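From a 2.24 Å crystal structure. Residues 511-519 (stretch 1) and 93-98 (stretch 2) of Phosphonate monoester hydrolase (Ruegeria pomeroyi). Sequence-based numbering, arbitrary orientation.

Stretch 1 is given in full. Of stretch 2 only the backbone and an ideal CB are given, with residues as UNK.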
# COMPACT_ATOMS: atom_id res chain seq x y z
N ARG A 511 -1.96 -35.62 -5.85
CA ARG A 511 -1.36 -34.95 -7.01
C ARG A 511 -2.09 -33.67 -7.41
O ARG A 511 -1.43 -32.70 -7.76
CB ARG A 511 -1.26 -35.89 -8.22
CG ARG A 511 -0.21 -36.96 -8.07
CD ARG A 511 0.16 -37.54 -9.43
NE ARG A 511 1.33 -38.41 -9.37
CZ ARG A 511 1.31 -39.71 -9.65
NH1 ARG A 511 0.19 -40.29 -10.05
NH2 ARG A 511 2.43 -40.42 -9.59
N HIS A 512 -3.45 -33.66 -7.34
CA HIS A 512 -4.26 -32.48 -7.66
C HIS A 512 -3.89 -31.29 -6.76
O HIS A 512 -3.74 -30.18 -7.26
CB HIS A 512 -5.77 -32.79 -7.60
CG HIS A 512 -6.62 -31.59 -7.92
ND1 HIS A 512 -6.89 -31.23 -9.23
CD2 HIS A 512 -7.15 -30.65 -7.11
CE1 HIS A 512 -7.60 -30.11 -9.16
NE2 HIS A 512 -7.78 -29.73 -7.91
N ARG A 513 -3.75 -31.54 -5.43
CA ARG A 513 -3.35 -30.53 -4.43
C ARG A 513 -1.95 -29.99 -4.77
O ARG A 513 -1.74 -28.77 -4.74
CB ARG A 513 -3.29 -31.15 -3.02
CG ARG A 513 -4.64 -31.48 -2.43
CD ARG A 513 -4.67 -31.27 -0.92
NE ARG A 513 -6.05 -31.33 -0.47
CZ ARG A 513 -6.78 -30.30 -0.09
NH1 ARG A 513 -6.24 -29.10 0.02
NH2 ARG A 513 -8.05 -30.47 0.25
N MET A 514 -1.01 -30.91 -5.10
CA MET A 514 0.39 -30.58 -5.46
C MET A 514 0.48 -29.85 -6.80
O MET A 514 1.35 -28.99 -6.95
CB MET A 514 1.27 -31.84 -5.48
CG MET A 514 1.37 -32.54 -4.15
SD MET A 514 2.35 -34.05 -4.20
CE MET A 514 4.02 -33.38 -4.17
N ARG A 515 -0.43 -30.15 -7.75
CA ARG A 515 -0.45 -29.50 -9.07
C ARG A 515 -1.18 -28.16 -9.08
O ARG A 515 -1.05 -27.39 -10.03
CB ARG A 515 -1.06 -30.41 -10.14
CG ARG A 515 -0.15 -31.54 -10.59
CD ARG A 515 -1.00 -32.57 -11.30
NE ARG A 515 -0.22 -33.71 -11.76
CZ ARG A 515 -0.74 -34.84 -12.24
NH1 ARG A 515 -2.06 -34.99 -12.30
NH2 ARG A 515 0.05 -35.82 -12.64
N ASN A 516 -1.96 -27.89 -8.03
CA ASN A 516 -2.73 -26.65 -7.93
C ASN A 516 -2.45 -25.89 -6.63
O ASN A 516 -3.39 -25.50 -5.93
CB ASN A 516 -4.25 -26.89 -8.17
CG ASN A 516 -4.56 -27.52 -9.50
OD1 ASN A 516 -4.72 -26.85 -10.52
ND2 ASN A 516 -4.56 -28.84 -9.53
N MET A 517 -1.16 -25.63 -6.34
CA MET A 517 -0.75 -24.80 -5.20
C MET A 517 -0.81 -23.35 -5.68
O MET A 517 -0.98 -23.14 -6.89
CB MET A 517 0.65 -25.16 -4.71
CG MET A 517 0.67 -26.35 -3.80
SD MET A 517 2.34 -26.63 -3.17
CE MET A 517 2.99 -27.61 -4.45
N ASP A 518 -0.71 -22.36 -4.77
CA ASP A 518 -0.81 -20.94 -5.11
C ASP A 518 0.14 -20.48 -6.24
O ASP A 518 1.35 -20.44 -6.04
CB ASP A 518 -0.67 -20.05 -3.86
CG ASP A 518 -1.27 -18.66 -4.00
OD1 ASP A 518 -1.28 -18.12 -5.13
OD2 ASP A 518 -1.69 -18.10 -2.98
N HIS A 519 -0.43 -20.13 -7.42
CA HIS A 519 0.34 -19.70 -8.61
C HIS A 519 0.50 -18.16 -8.78
O HIS A 519 0.96 -17.73 -9.85
CB HIS A 519 -0.27 -20.30 -9.89
CG HIS A 519 0.15 -21.70 -10.17
ND1 HIS A 519 -0.26 -22.75 -9.38
CD2 HIS A 519 0.88 -22.19 -11.20
CE1 HIS A 519 0.23 -23.84 -9.94
NE2 HIS A 519 0.96 -23.55 -11.02
N UNK A 93 -10.17 -19.41 -8.39
CA UNK A 93 -9.24 -20.24 -7.60
C UNK A 93 -9.97 -21.24 -6.72
O UNK A 93 -11.08 -20.98 -6.26
CB UNK A 93 -8.35 -19.35 -6.73
N UNK A 94 -9.31 -22.36 -6.41
CA UNK A 94 -9.80 -23.35 -5.46
C UNK A 94 -9.73 -22.70 -4.06
O UNK A 94 -8.92 -21.81 -3.84
CB UNK A 94 -8.99 -24.64 -5.53
N UNK A 95 -10.59 -23.13 -3.13
CA UNK A 95 -10.63 -22.67 -1.75
C UNK A 95 -9.26 -22.88 -1.08
O UNK A 95 -8.94 -22.10 -0.19
CB UNK A 95 -11.73 -23.40 -0.98
N UNK A 96 -8.46 -23.93 -1.49
CA UNK A 96 -7.11 -24.21 -0.96
C UNK A 96 -6.14 -23.09 -1.29
O UNK A 96 -5.15 -22.90 -0.61
CB UNK A 96 -6.58 -25.53 -1.52
N UNK A 97 -6.47 -22.31 -2.33
CA UNK A 97 -5.68 -21.18 -2.77
C UNK A 97 -6.24 -19.83 -2.29
O UNK A 97 -5.47 -19.02 -1.72
CB UNK A 97 -5.59 -21.19 -4.30
N UNK A 98 -7.56 -19.58 -2.49
CA UNK A 98 -8.13 -18.28 -2.09
C UNK A 98 -8.24 -18.11 -0.56
O UNK A 98 -8.17 -16.99 -0.04
CB UNK A 98 -9.52 -18.12 -2.72

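Stretch 1 presents the end of a helix, with the side chains of His512 and Arg513 near stretch 2, followed by a loop in which Asn516 O is not used by any backbone hydrogen bond within the stretch. Stretch 2 enters in extended form and turns into a helix.

Position 93 has extended backbone angles (-117/153), and its CA-to-CB bond runs sideways, with nothing of stretch 1 within 5.5 Å of the ideal CB. Many side chains would fit. The residue is Gln93, which makes no contact here.

At position 94 (-70/153) the backbone is still extended, and its carbonyl accepts the amides of 97 and 98, so this is the N-cap position, where Ser, Thr, Asp or Asn would be commonplace. The CA-to-CB bond points toward stretch 1, yet the ideal CB touches nothing, and the His512 ring and the Asn516 side chain lie farther out. A long or aromatic side chain could span that gap. The residue is Tyr94, with chi1 at m. The edge of the His512 ring is directed at its face in an offset edge-to-face pair, centroids 4.8 Å apart and planes at 82°. Tyr94 CE2 also lies 3.8 Å from Asn516 CG, whose amide is held in place by the hydrogen bond from Asn516 ND2 to His512 O (2.8 Å).

Position 95 begins the helix, and its CB is out of reach of stretch 1; any helix-compatible residue would serve. It is Ala95.

Position 96 points toward stretch 1, its ideal CB 3.9 Å from Arg513 NH1 and 5.4 Å from Asn516 O. An acidic group could answer the guanidinium, while a long, flexible apolar chain could fill the space between Arg513, His512 and Asn516. The latter is found: Met96, with chi1 at p and chi2 and chi3 at t, places SD 3.6 Å from Arg513 NH1. Met96 CE reaches farther, 3.9 Å from His512 CD2 and 3.7 Å from Asn516 CB.

Position 97 also points toward stretch 1, its ideal CB 4.9 Å from Asp518 CA and 5.1 Å from Asn516 O. The gap to that carbonyl is too wide for a Ser or Thr hydroxyl to bridge; a donor about two bonds beyond CB, such as the amide of Asn, or of a folded-back Gln, would suit. Asn97 supplies it: ND2 donates to Asn516 O at 2.9 Å (152°). Asn97 OD1 lies 3.1 Å from Asp518 N, but the poor angle rules out a hydrogen bond. A water bridges the stretches, its O 2.6 Å from Asn97 O and 2.5 Å from Asp518 OD2.

Position 98 points away, so stretch 1 sets no preference there; it is His98, chi1 at p.

Stretch 2 (93-98) QYAMNH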
# COMPACT_ATOMS: atom_id res chain seq x y z
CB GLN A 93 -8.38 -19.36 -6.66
CG GLN A 93 -7.59 -18.26 -7.32
CD GLN A 93 -6.75 -17.49 -6.33
OE1 GLN A 93 -6.43 -17.95 -5.23
NE2 GLN A 93 -6.32 -16.31 -6.71
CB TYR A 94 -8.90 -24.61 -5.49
CG TYR A 94 -9.04 -25.44 -6.76
CD1 TYR A 94 -10.20 -26.16 -7.02
CD2 TYR A 94 -7.96 -25.58 -7.63
CE1 TYR A 94 -10.31 -26.96 -8.16
CE2 TYR A 94 -8.07 -26.35 -8.79
CZ TYR A 94 -9.24 -27.05 -9.05
OH TYR A 94 -9.35 -27.78 -10.20
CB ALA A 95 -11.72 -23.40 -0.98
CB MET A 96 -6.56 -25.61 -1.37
CG MET A 96 -6.44 -25.85 -2.87
SD MET A 96 -5.99 -27.57 -3.22
CE MET A 96 -6.04 -27.55 -4.99
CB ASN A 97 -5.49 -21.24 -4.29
CG ASN A 97 -4.57 -22.37 -4.69
OD1 ASN A 97 -3.69 -22.77 -3.93
ND2 ASN A 97 -4.75 -22.91 -5.86
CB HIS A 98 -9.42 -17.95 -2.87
CG HIS A 98 -10.62 -18.79 -2.59
ND1 HIS A 98 -11.14 -18.91 -1.32
CD2 HIS A 98 -11.47 -19.40 -3.46
CE1 HIS A 98 -12.26 -19.60 -1.44
NE2 HIS A 98 -12.50 -19.92 -2.71
O HOH W 1 -2.91 -19.07 -1.04
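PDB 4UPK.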